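Side-chain contacts in GrpB family protein (Enterococcus faecalis, PDB 2NRK), which is of unknown function but belongs to the GrpB family, which is probably related to the nucleotidyltransferases: residues Asp157-Ile160 against Lys161-Lys165; Leu118-Arg121 against Asn122-Glu126; Phe84-Ser87 against Gly88-Tyr91; Tyr134-Leu137 against Lys138-Ala142. One frame throughout, in Å; residues are numbered along the deposited sequence.

Contact 1 of 4, residues Asp157-Ile160 against Lys161-Lys165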
loop_
_atom_site.group_PDB
_atom_site.type_symbol
_atom_site.label_atom_id
_atom_site.label_comp_id
_atom_site.label_asym_id
_atom_site.label_seq_id
_atom_site.Cartn_x
_atom_site.Cartn_y
_atom_site.Cartn_z
ATOM N N ASP A 157 10.300 -3.128 -20.716
ATOM C CA ASP A 157 9.313 -2.252 -20.065
ATOM C C ASP A 157 7.899 -2.834 -20.025
ATOM O O ASP A 157 7.233 -2.781 -18.982
ATOM C CB ASP A 157 9.268 -0.860 -20.732
ATOM C CG ASP A 157 8.295 0.097 -20.036
ATOM O OD1 ASP A 157 8.524 0.443 -18.859
ATOM O OD2 ASP A 157 7.286 0.505 -20.658
ATOM N N ALA A 158 7.456 -3.373 -21.159
ATOM C CA ALA A 158 6.094 -3.931 -21.265
ATOM C C ALA A 158 5.938 -5.136 -20.320
ATOM O O ALA A 158 4.877 -5.311 -19.685
ATOM C CB ALA A 158 5.780 -4.331 -22.716
ATOM N N PHE A 159 6.985 -5.960 -20.242
ATOM C CA PHE A 159 6.990 -7.114 -19.349
ATOM C C PHE A 159 6.891 -6.646 -17.906
ATOM O O PHE A 159 6.062 -7.128 -17.127
ATOM C CB PHE A 159 8.258 -7.955 -19.538
ATOM C CG PHE A 159 8.357 -9.119 -18.562
ATOM C CD1 PHE A 159 7.677 -10.307 -18.806
ATOM C CD2 PHE A 159 9.081 -8.990 -17.376
ATOM C CE1 PHE A 159 7.767 -11.390 -17.913
ATOM C CE2 PHE A 159 9.154 -10.036 -16.495
ATOM C CZ PHE A 159 8.503 -11.246 -16.750
ATOM N N ILE A 160 7.730 -5.681 -17.550
ATOM C CA ILE A 160 7.703 -5.167 -16.173
ATOM C C ILE A 160 6.320 -4.602 -15.799
ATOM O O ILE A 160 5.812 -4.895 -14.712
ATOM C CB ILE A 160 8.818 -4.118 -15.952
ATOM C CG1 ILE A 160 10.172 -4.839 -15.958
ATOM C CG2 ILE A 160 8.554 -3.333 -14.649
ATOM C CD1 ILE A 160 11.391 -3.866 -16.147
ATOM N N LYS A 161 5.713 -3.795 -16.669
ATOM C CA LYS A 161 4.370 -3.254 -16.382
ATOM C C LYS A 161 3.337 -4.367 -16.198
ATOM O O LYS A 161 2.507 -4.305 -15.296
ATOM C CB LYS A 161 3.901 -2.271 -17.467
ATOM C CG LYS A 161 4.727 -0.986 -17.547
ATOM C CD LYS A 161 4.247 0.113 -16.614
ATOM C CE LYS A 161 4.815 1.476 -17.048
ATOM N NZ LYS A 161 6.298 1.478 -16.974
ATOM N N LYS A 162 3.419 -5.404 -17.030
ATOM C CA LYS A 162 2.489 -6.532 -16.904
ATOM C C LYS A 162 2.652 -7.197 -15.530
ATOM O O LYS A 162 1.668 -7.480 -14.813
ATOM C CB LYS A 162 2.770 -7.575 -18.001
ATOM C CG LYS A 162 1.890 -8.810 -17.856
ATOM C CD LYS A 162 2.173 -9.866 -18.923
ATOM C CE LYS A 162 0.935 -10.759 -19.037
ATOM N NZ LYS A 162 1.113 -11.981 -19.802
ATOM N N ILE A 163 3.890 -7.479 -15.180
ATOM C CA ILE A 163 4.180 -8.143 -13.912
ATOM C C ILE A 163 3.825 -7.257 -12.714
ATOM O O ILE A 163 3.327 -7.745 -11.683
ATOM C CB ILE A 163 5.663 -8.628 -13.859
ATOM C CG1 ILE A 163 5.907 -9.642 -14.988
ATOM C CG2 ILE A 163 6.016 -9.203 -12.442
ATOM C CD1 ILE A 163 4.851 -10.779 -15.064
ATOM N N GLU A 164 4.097 -5.962 -12.845
ATOM C CA GLU A 164 3.750 -5.032 -11.737
ATOM C C GLU A 164 2.237 -5.077 -11.470
ATOM O O GLU A 164 1.781 -4.987 -10.313
ATOM C CB GLU A 164 4.156 -3.599 -12.083
ATOM C CG GLU A 164 5.666 -3.357 -11.901
ATOM C CD GLU A 164 6.122 -1.933 -12.332
ATOM O OE1 GLU A 164 5.381 -1.238 -13.073
ATOM O OE2 GLU A 164 7.250 -1.535 -11.896
ATOM N N LYS A 165 1.464 -5.186 -12.535
ATOM C CA LYS A 165 0.012 -5.231 -12.404
ATOM C C LYS A 165 -0.427 -6.536 -11.737
ATOM O O LYS A 165 -1.227 -6.527 -10.795
ATOM C CB LYS A 165 -0.628 -5.038 -13.784
ATOM C CG LYS A 165 -2.117 -5.109 -13.787
ATOM C CD LYS A 165 -2.655 -4.513 -15.119
ATOM C CE LYS A 165 -4.129 -4.815 -15.281
ATOM N NZ LYS A 165 -4.680 -4.297 -16.602
#

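Contact 2 of 4, residues Leu118-Arg121 against Asn122-Glu126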
loop_
_atom_site.group_PDB
_atom_site.type_symbol
_atom_site.label_atom_id
_atom_site.label_comp_id
_atom_site.label_asym_id
_atom_site.label_seq_id
_atom_site.Cartn_x
_atom_site.Cartn_y
_atom_site.Cartn_z
ATOM N N LEU A 118 7.417 -2.814 -3.800
ATOM C CA LEU A 118 7.345 -3.941 -2.867
ATOM C C LEU A 118 6.502 -5.077 -3.445
ATOM O O LEU A 118 6.859 -6.241 -3.294
ATOM C CB LEU A 118 6.766 -3.521 -1.496
ATOM C CG LEU A 118 7.677 -2.559 -0.730
ATOM C CD1 LEU A 118 6.897 -2.034 0.516
ATOM C CD2 LEU A 118 8.990 -3.254 -0.318
ATOM N N ALA A 119 5.378 -4.746 -4.080
ATOM C CA ALA A 119 4.529 -5.809 -4.614
ATOM C C ALA A 119 5.282 -6.585 -5.690
ATOM O O ALA A 119 5.218 -7.812 -5.715
ATOM C CB ALA A 119 3.215 -5.233 -5.166
ATOM N N PHE A 120 5.984 -5.861 -6.578
ATOM C CA PHE A 120 6.754 -6.457 -7.687
ATOM C C PHE A 120 7.771 -7.442 -7.125
ATOM O O PHE A 120 7.816 -8.600 -7.550
ATOM C CB PHE A 120 7.458 -5.343 -8.468
ATOM C CG PHE A 120 8.267 -5.832 -9.643
ATOM C CD1 PHE A 120 7.654 -6.198 -10.837
ATOM C CD2 PHE A 120 9.655 -5.845 -9.556
ATOM C CE1 PHE A 120 8.434 -6.638 -11.968
ATOM C CE2 PHE A 120 10.430 -6.289 -10.659
ATOM C CZ PHE A 120 9.819 -6.679 -11.842
ATOM N N ARG A 121 8.534 -6.999 -6.124
ATOM C CA ARG A 121 9.508 -7.870 -5.471
ATOM C C ARG A 121 8.850 -9.101 -4.856
ATOM O O ARG A 121 9.280 -10.253 -5.111
ATOM C CB ARG A 121 10.250 -7.101 -4.365
ATOM C CG ARG A 121 11.231 -8.013 -3.603
ATOM C CD ARG A 121 11.633 -7.297 -2.319
ATOM N NE ARG A 121 10.533 -7.335 -1.342
ATOM C CZ ARG A 121 10.573 -6.716 -0.161
ATOM N NH1 ARG A 121 11.664 -6.017 0.212
ATOM N NH2 ARG A 121 9.528 -6.789 0.657
ATOM N N ASN A 122 7.806 -8.872 -4.060
ATOM C CA ASN A 122 7.182 -9.990 -3.324
ATOM C C ASN A 122 6.646 -11.027 -4.302
ATOM O O ASN A 122 6.778 -12.238 -4.087
ATOM C CB ASN A 122 6.098 -9.461 -2.404
ATOM C CG ASN A 122 6.639 -8.632 -1.266
ATOM O OD1 ASN A 122 7.859 -8.522 -1.060
ATOM N ND2 ASN A 122 5.718 -8.031 -0.485
ATOM N N TYR A 123 6.041 -10.548 -5.380
ATOM C CA TYR A 123 5.450 -11.422 -6.391
ATOM C C TYR A 123 6.533 -12.266 -7.088
ATOM O O TYR A 123 6.355 -13.462 -7.296
ATOM C CB TYR A 123 4.713 -10.547 -7.405
ATOM C CG TYR A 123 3.910 -11.292 -8.439
ATOM C CD1 TYR A 123 2.795 -12.070 -8.072
ATOM C CD2 TYR A 123 4.246 -11.205 -9.796
ATOM C CE1 TYR A 123 2.035 -12.768 -9.049
ATOM C CE2 TYR A 123 3.464 -11.859 -10.791
ATOM C CZ TYR A 123 2.363 -12.647 -10.392
ATOM O OH TYR A 123 1.589 -13.297 -11.333
ATOM N N LEU A 124 7.662 -11.649 -7.461
ATOM C CA LEU A 124 8.736 -12.439 -8.098
ATOM C C LEU A 124 9.300 -13.482 -7.109
ATOM O O LEU A 124 9.589 -14.608 -7.520
ATOM C CB LEU A 124 9.868 -11.551 -8.588
ATOM C CG LEU A 124 9.463 -10.710 -9.790
ATOM C CD1 LEU A 124 10.648 -9.815 -10.205
ATOM C CD2 LEU A 124 9.022 -11.589 -10.983
ATOM N N ARG A 125 9.443 -13.098 -5.836
ATOM C CA ARG A 125 9.930 -14.025 -4.818
ATOM C C ARG A 125 9.026 -15.234 -4.687
ATOM O O ARG A 125 9.524 -16.327 -4.402
ATOM C CB ARG A 125 10.005 -13.331 -3.454
ATOM C CG ARG A 125 11.179 -12.349 -3.345
ATOM C CD ARG A 125 11.131 -11.621 -2.006
ATOM N NE ARG A 125 12.365 -10.864 -1.757
ATOM C CZ ARG A 125 12.648 -10.211 -0.625
ATOM N NH1 ARG A 125 11.748 -10.157 0.371
ATOM N NH2 ARG A 125 13.827 -9.586 -0.483
ATOM N N GLU A 126 7.717 -15.043 -4.879
ATOM C CA GLU A 126 6.731 -16.152 -4.732
ATOM C C GLU A 126 6.444 -16.937 -6.018
ATOM O O GLU A 126 5.720 -17.957 -6.005
ATOM C CB GLU A 126 5.400 -15.617 -4.181
ATOM C CG GLU A 126 5.485 -14.885 -2.860
ATOM C CD GLU A 126 5.855 -15.760 -1.671
ATOM O OE1 GLU A 126 5.773 -17.016 -1.756
ATOM O OE2 GLU A 126 6.221 -15.170 -0.626
#

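Contact 3 of 4, residues Phe84-Ser87 against Gly88-Tyr91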
loop_
_atom_site.group_PDB
_atom_site.type_symbol
_atom_site.label_atom_id
_atom_site.label_comp_id
_atom_site.label_asym_id
_atom_site.label_seq_id
_atom_site.Cartn_x
_atom_site.Cartn_y
_atom_site.Cartn_z
ATOM N N PHE A 84 14.467 13.509 -10.300
ATOM C CA PHE A 84 14.916 12.842 -11.547
ATOM C C PHE A 84 13.711 12.271 -12.335
ATOM O O PHE A 84 13.690 11.104 -12.771
ATOM C CB PHE A 84 15.976 11.767 -11.240
ATOM C CG PHE A 84 16.751 11.323 -12.448
ATOM C CD1 PHE A 84 17.261 12.257 -13.350
ATOM C CD2 PHE A 84 16.930 9.968 -12.709
ATOM C CE1 PHE A 84 17.975 11.850 -14.492
ATOM C CE2 PHE A 84 17.655 9.556 -13.855
ATOM C CZ PHE A 84 18.172 10.502 -14.737
ATOM N N GLY A 85 12.682 13.094 -12.431
ATOM C CA GLY A 85 11.558 12.783 -13.277
ATOM C C GLY A 85 10.368 12.124 -12.578
ATOM O O GLY A 85 9.347 11.940 -13.225
ATOM N N LEU A 86 10.479 11.761 -11.294
ATOM C CA LEU A 86 9.337 11.180 -10.577
ATOM C C LEU A 86 8.924 12.024 -9.380
ATOM O O LEU A 86 9.704 12.257 -8.463
ATOM C CB LEU A 86 9.594 9.730 -10.139
ATOM C CG LEU A 86 9.928 8.651 -11.176
ATOM C CD1 LEU A 86 10.107 7.296 -10.490
ATOM C CD2 LEU A 86 8.879 8.568 -12.288
ATOM N N SER A 87 7.666 12.476 -9.397
ATOM C CA SER A 87 7.142 13.378 -8.371
ATOM C C SER A 87 7.259 12.779 -6.974
ATOM O O SER A 87 6.863 11.625 -6.749
ATOM C CB SER A 87 5.673 13.749 -8.675
ATOM O OG SER A 87 5.277 14.835 -7.849
ATOM N N GLY A 88 7.836 13.533 -6.045
ATOM C CA GLY A 88 7.968 13.044 -4.671
ATOM C C GLY A 88 9.151 12.148 -4.369
ATOM O O GLY A 88 9.382 11.834 -3.211
ATOM N N ARG A 89 9.930 11.766 -5.379
ATOM C CA ARG A 89 11.099 10.920 -5.138
ATOM C C ARG A 89 12.325 11.767 -4.808
ATOM O O ARG A 89 12.411 12.938 -5.242
ATOM C CB ARG A 89 11.385 10.052 -6.373
ATOM C CG ARG A 89 12.575 9.089 -6.168
ATOM C CD ARG A 89 12.708 8.137 -7.364
ATOM N NE ARG A 89 12.993 8.859 -8.627
ATOM C CZ ARG A 89 13.383 8.238 -9.746
ATOM N NH1 ARG A 89 13.525 6.904 -9.749
ATOM N NH2 ARG A 89 13.620 8.916 -10.867
ATOM N N ARG A 90 13.236 11.210 -4.013
ATOM C CA ARG A 90 14.653 11.619 -4.093
ATOM C C ARG A 90 15.461 10.424 -4.529
ATOM O O ARG A 90 15.421 9.382 -3.876
ATOM C CB ARG A 90 15.169 12.196 -2.773
ATOM C CG ARG A 90 14.420 13.469 -2.357
ATOM C CD ARG A 90 14.601 14.624 -3.377
ATOM N NE ARG A 90 14.004 15.864 -2.870
ATOM C CZ ARG A 90 12.721 16.197 -2.998
ATOM N NH1 ARG A 90 11.885 15.403 -3.668
ATOM N NH2 ARG A 90 12.272 17.367 -2.470
ATOM N N TYR A 91 16.232 10.586 -5.599
ATOM C CA TYR A 91 16.921 9.473 -6.204
ATOM C C TYR A 91 18.427 9.706 -6.009
ATOM O O TYR A 91 18.906 10.833 -6.211
ATOM C CB TYR A 91 16.577 9.443 -7.694
ATOM C CG TYR A 91 17.263 8.354 -8.496
ATOM C CD1 TYR A 91 17.032 7.011 -8.212
ATOM C CD2 TYR A 91 18.089 8.674 -9.580
ATOM C CE1 TYR A 91 17.642 5.989 -8.991
ATOM C CE2 TYR A 91 18.702 7.659 -10.361
ATOM C CZ TYR A 91 18.475 6.332 -10.030
ATOM O OH TYR A 91 19.092 5.350 -10.798
#

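Contact 4 of 4, residues Tyr134-Leu137 against Lys138-Ala142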
loop_
_atom_site.group_PDB
_atom_site.type_symbol
_atom_site.label_atom_id
_atom_site.label_comp_id
_atom_site.label_asym_id
_atom_site.label_seq_id
_atom_site.Cartn_x
_atom_site.Cartn_y
_atom_site.Cartn_z
ATOM N N TYR A 134 11.694 -13.672 -16.533
ATOM C CA TYR A 134 12.250 -12.326 -16.473
ATOM C C TYR A 134 13.771 -12.371 -16.631
ATOM O O TYR A 134 14.338 -11.628 -17.440
ATOM C CB TYR A 134 11.889 -11.719 -15.137
ATOM C CG TYR A 134 12.287 -10.287 -14.964
ATOM C CD1 TYR A 134 12.331 -9.418 -16.040
ATOM C CD2 TYR A 134 12.514 -9.792 -13.684
ATOM C CE1 TYR A 134 12.668 -8.064 -15.853
ATOM C CE2 TYR A 134 12.850 -8.459 -13.478
ATOM C CZ TYR A 134 12.902 -7.612 -14.576
ATOM O OH TYR A 134 13.221 -6.303 -14.330
ATOM N N GLY A 135 14.426 -13.283 -15.904
ATOM C CA GLY A 135 15.884 -13.408 -16.031
ATOM C C GLY A 135 16.326 -13.797 -17.429
ATOM O O GLY A 135 17.326 -13.265 -17.956
ATOM N N THR A 136 15.572 -14.709 -18.054
ATOM C CA THR A 136 15.857 -15.171 -19.404
ATOM C C THR A 136 15.720 -14.007 -20.385
ATOM O O THR A 136 16.550 -13.844 -21.266
ATOM C CB THR A 136 14.953 -16.372 -19.785
ATOM O OG1 THR A 136 15.327 -17.489 -18.970
ATOM C CG2 THR A 136 15.126 -16.767 -21.259
ATOM N N LEU A 137 14.680 -13.205 -20.216
ATOM C CA LEU A 137 14.480 -12.040 -21.059
ATOM C C LEU A 137 15.648 -11.069 -20.925
ATOM O O LEU A 137 16.158 -10.569 -21.920
ATOM C CB LEU A 137 13.162 -11.345 -20.725
ATOM C CG LEU A 137 12.907 -9.988 -21.372
ATOM C CD1 LEU A 137 12.912 -10.138 -22.906
ATOM C CD2 LEU A 137 11.592 -9.488 -20.881
ATOM N N LYS A 138 16.067 -10.808 -19.692
ATOM C CA LYS A 138 17.144 -9.838 -19.469
ATOM C C LYS A 138 18.443 -10.328 -20.110
ATOM O O LYS A 138 19.180 -9.540 -20.723
ATOM C CB LYS A 138 17.314 -9.550 -17.969
ATOM C CG LYS A 138 16.159 -8.719 -17.365
ATOM C CD LYS A 138 16.491 -8.185 -15.954
ATOM C CE LYS A 138 16.246 -9.231 -14.907
ATOM N NZ LYS A 138 16.769 -8.831 -13.565
ATOM N N LYS A 139 18.705 -11.635 -20.007
ATOM C CA LYS A 139 19.915 -12.198 -20.565
ATOM C C LYS A 139 19.871 -12.095 -22.085
ATOM O O LYS A 139 20.871 -11.724 -22.709
ATOM C CB LYS A 139 20.112 -13.649 -20.094
ATOM C CG LYS A 139 20.565 -13.727 -18.634
ATOM C CD LYS A 139 20.951 -15.139 -18.194
ATOM C CE LYS A 139 19.779 -15.915 -17.623
ATOM N NZ LYS A 139 20.168 -17.312 -17.215
ATOM N N GLN A 140 18.708 -12.401 -22.669
ATOM C CA GLN A 140 18.475 -12.266 -24.114
ATOM C C GLN A 140 18.670 -10.830 -24.602
ATOM O O GLN A 140 19.299 -10.589 -25.640
ATOM C CB GLN A 140 17.061 -12.736 -24.477
ATOM C CG GLN A 140 16.934 -14.224 -24.769
ATOM C CD GLN A 140 15.490 -14.682 -24.981
ATOM O OE1 GLN A 140 14.597 -13.894 -25.335
ATOM N NE2 GLN A 140 15.256 -15.971 -24.763
ATOM N N LEU A 141 18.108 -9.877 -23.866
ATOM C CA LEU A 141 18.239 -8.457 -24.214
ATOM C C LEU A 141 19.706 -8.014 -24.237
ATOM O O LEU A 141 20.146 -7.369 -25.189
ATOM C CB LEU A 141 17.426 -7.565 -23.278
ATOM C CG LEU A 141 15.922 -7.584 -23.528
ATOM C CD1 LEU A 141 15.199 -7.007 -22.338
ATOM C CD2 LEU A 141 15.565 -6.814 -24.807
ATOM N N ALA A 142 20.452 -8.386 -23.199
ATOM C CA ALA A 142 21.875 -8.055 -23.096
ATOM C C ALA A 142 22.671 -8.609 -24.277
ATOM O O ALA A 142 23.636 -7.981 -24.721
ATOM C CB ALA A 142 22.445 -8.563 -21.781
HETATM O O HOH W 1 18.183 -18.420 -19.326
#

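Contact 1 of 4, residues Asp157-Ile160 against Lys161-Lys165
Asp157 opens the helix and reaches one turn ahead to Lys161, Asp157 OD1 lying 3.1 Å from Lys161 NZ in a salt bridge between exposed side chains. The lysine chain is bent at its second and fourth torsions, which curls the ammonium back to the carboxylate; NZ meets OD1 on the syn side, 18° out of the carboxylate plane. Next, Ala158 O accepts from Lys162 N at 3.0 Å. Phe159 follows, and its ring lies against Ile163. The closest pair is Phe159 CZ to Ile163 CG1 at 3.5 Å. Ile163 CG1 sits over one face of the Phe159 ring, 3.7 Å from the centroid and 20° off the normal, a CH-pi contact displaced toward the rim of the ring. The same Phe159 ring meets that of Tyr134 on helix 128-142, while Ile163 packs on Phe120 of helix 111-126, so the pair lies between two other helices. Ile160 ends the segment: Ile160 CG2 touches the carboxylate of Glu164, with Glu164 OE2 at 3.5 Å, and Ile160 O accepts from Glu164 N at 2.8 Å. The acid is not left to this apolar neighbour, since OE2 forms a salt bridge with Arg116. Every side-chain pair described here is spaced i to i+4 and follows the backbone bonds of that spacing, the signature of an alpha-helix with an ionic pair on one flank and a Phe-Ile CH-pi pair on the flank packed against helices 111-126 and 128-142.

Contact 2 of 4, residues Leu118-Arg121 against Asn122-Glu126
With CG opposite its own backbone N and a bend at chi3 of 74°, Arg121 turns its guanidinium toward Asn122 and Arg125. It grips the Asn122 amide side-on: Arg121 NE lies 2.9 Å and Arg121 NH2 3.0 Å from the same oxygen, Asn122 OD1. That oxygen lies in the guanidinium plane. NH2 approaches it in the carbonyl plane, on a lone pair, whereas NE comes in tilted from that plane, and the guanidinium and amide planes are only modestly inclined, at 26°. The extended Arg125 chain lays a second guanidinium flat on the first, the planes 2° apart and the centres 4.1 Å apart. The stack is offset, with Arg125 NH1 3.5 Å from Arg121 NE, and Arg121 CD lies over the centre of the Arg125 group. Leu118 CD2 covers the opposite face of the Arg121 guanidinium. The two positive charges have oxygen partners beyond the pair: Arg121 NH1 forms a salt bridge with Glu38 and Arg125 NE bonds to Ser44 O, which probably eases their proximity. Elsewhere on the helix, Leu124 CD1 stands over a face of the Phe120 ring, 4.0 Å from its centroid. Helix 111-126 therefore turns its arginines to strand 34-40 and the loop at Ser44, and Phe120 and Leu124 to helices 157-171 and 128-142, while Leu118 also packs on Trp172 of the second subunit.

Contact 3 of 4, residues Phe84-Ser87 against Gly88-Tyr91
The chain reverses through a type II beta turn from Leu86 to Arg89, the end-to-end directions of 84-87 and 88-91 lying 158° apart, and Arg89 N closes it on Leu86 O at 3.1 Å. Gly88 holds the third position of the turn with a positive phi, where a CB would clash with the preceding carbonyl oxygen. The Arg89 side chain turns back toward Leu86 and Phe84, on the other arm of the turn. A bend at chi3 carries the guanidinium against Leu86: in one of the two conformers of that leucine, Leu86 CD1 lies over the centre of one guanidinium face, 3.5 Å from Arg89 CZ. Tyr91 CB covers the opposite face, so in that conformer the flat group is sandwiched between two aliphatic carbons. At its edge, Arg89 NH2 makes a weak bond with Phe84 O, 2.9 Å long but bent to 122°; the firmer fixing of the group comes from Glu83, whose carbonyl accepts from NE. The side chains of Phe84 and Tyr91 run alongside each other in the same sense. Their ring planes are 7° from parallel, yet the centroids are 5.6 Å apart and little of one ring lies over the other, the closest touch being Phe84 CD2 to Tyr91 CD2 at 3.6 Å. Tyr91 also meets His104. Backbone bonds from Tyr91 to Met81 and Gly82, and from Arg90 to Ile105, show the stretch to be the entry into strand 89-94 of the mixed sheet, from a loop that reverses the chain between antiparallel strands 79-80 and 89-94.

Contact 4 of 4, residues Tyr134-Leu137 against Lys138-Ala142
Tyr134 and Lys138 form an i to i+4 cation-pi pair on the alpha-helix 128-142. The lysine chain passes over one ring face, with Lys138 CE above its centre, 3.7 Å from the Tyr134 ring centroid and 9° off the normal. Lys138 NZ lies farther out, 4.3 Å from the Tyr134 centroid and 26° off the normal, so the methylene makes the snugger contact and the charge rides beyond it. A bend at chi3 of -82° turns the end of the chain across the ring. One turn along, Leu137 CG and Leu141 CD1 meet at 3.9 Å. Beyond this first shell, Lys138 NZ donates to Ala49 O and Ser42 OG, which hold the ammonium in place above the aromatic face, toward one side; Tyr134 OH is bonded to Lys156 NZ, fixing the far end of the ring. Leu137 packs on Phe159 of helix 157-171, and Leu141 on Tyr152. On another flank, Lys139 forms a salt bridge with Glu10, and Thr136 OG1 is hydrogen-bonded to Thr132 O. Between these two side chains sits a water, its oxygen 3.1 Å from Lys139 NZ, which donates to it, and 3.0 Å from Thr136 OG1.

Overall arrangement
Contacts 1, 2 and 4 belong to three helices packed against one another, while contact 3 stands apart on the sheet. Contact 1 is central: its centre lies 12 Å from that of contact 2 and 14 Å from that of contact 4, and it touches both. Ile163 CG2 reaches Phe120 CE1 at 3.6 Å, and Phe159 CE2 reaches Tyr134 CD1 at 3.3 Å. Contacts 2 and 4 meet directly as well, through Phe120 CZ and Tyr134 CE2 at 3.9 Å, so one aromatic-aliphatic core joins all three. The hairpin of contact 3 comes no nearer than about 9 Å, nearest atoms, to contact 1.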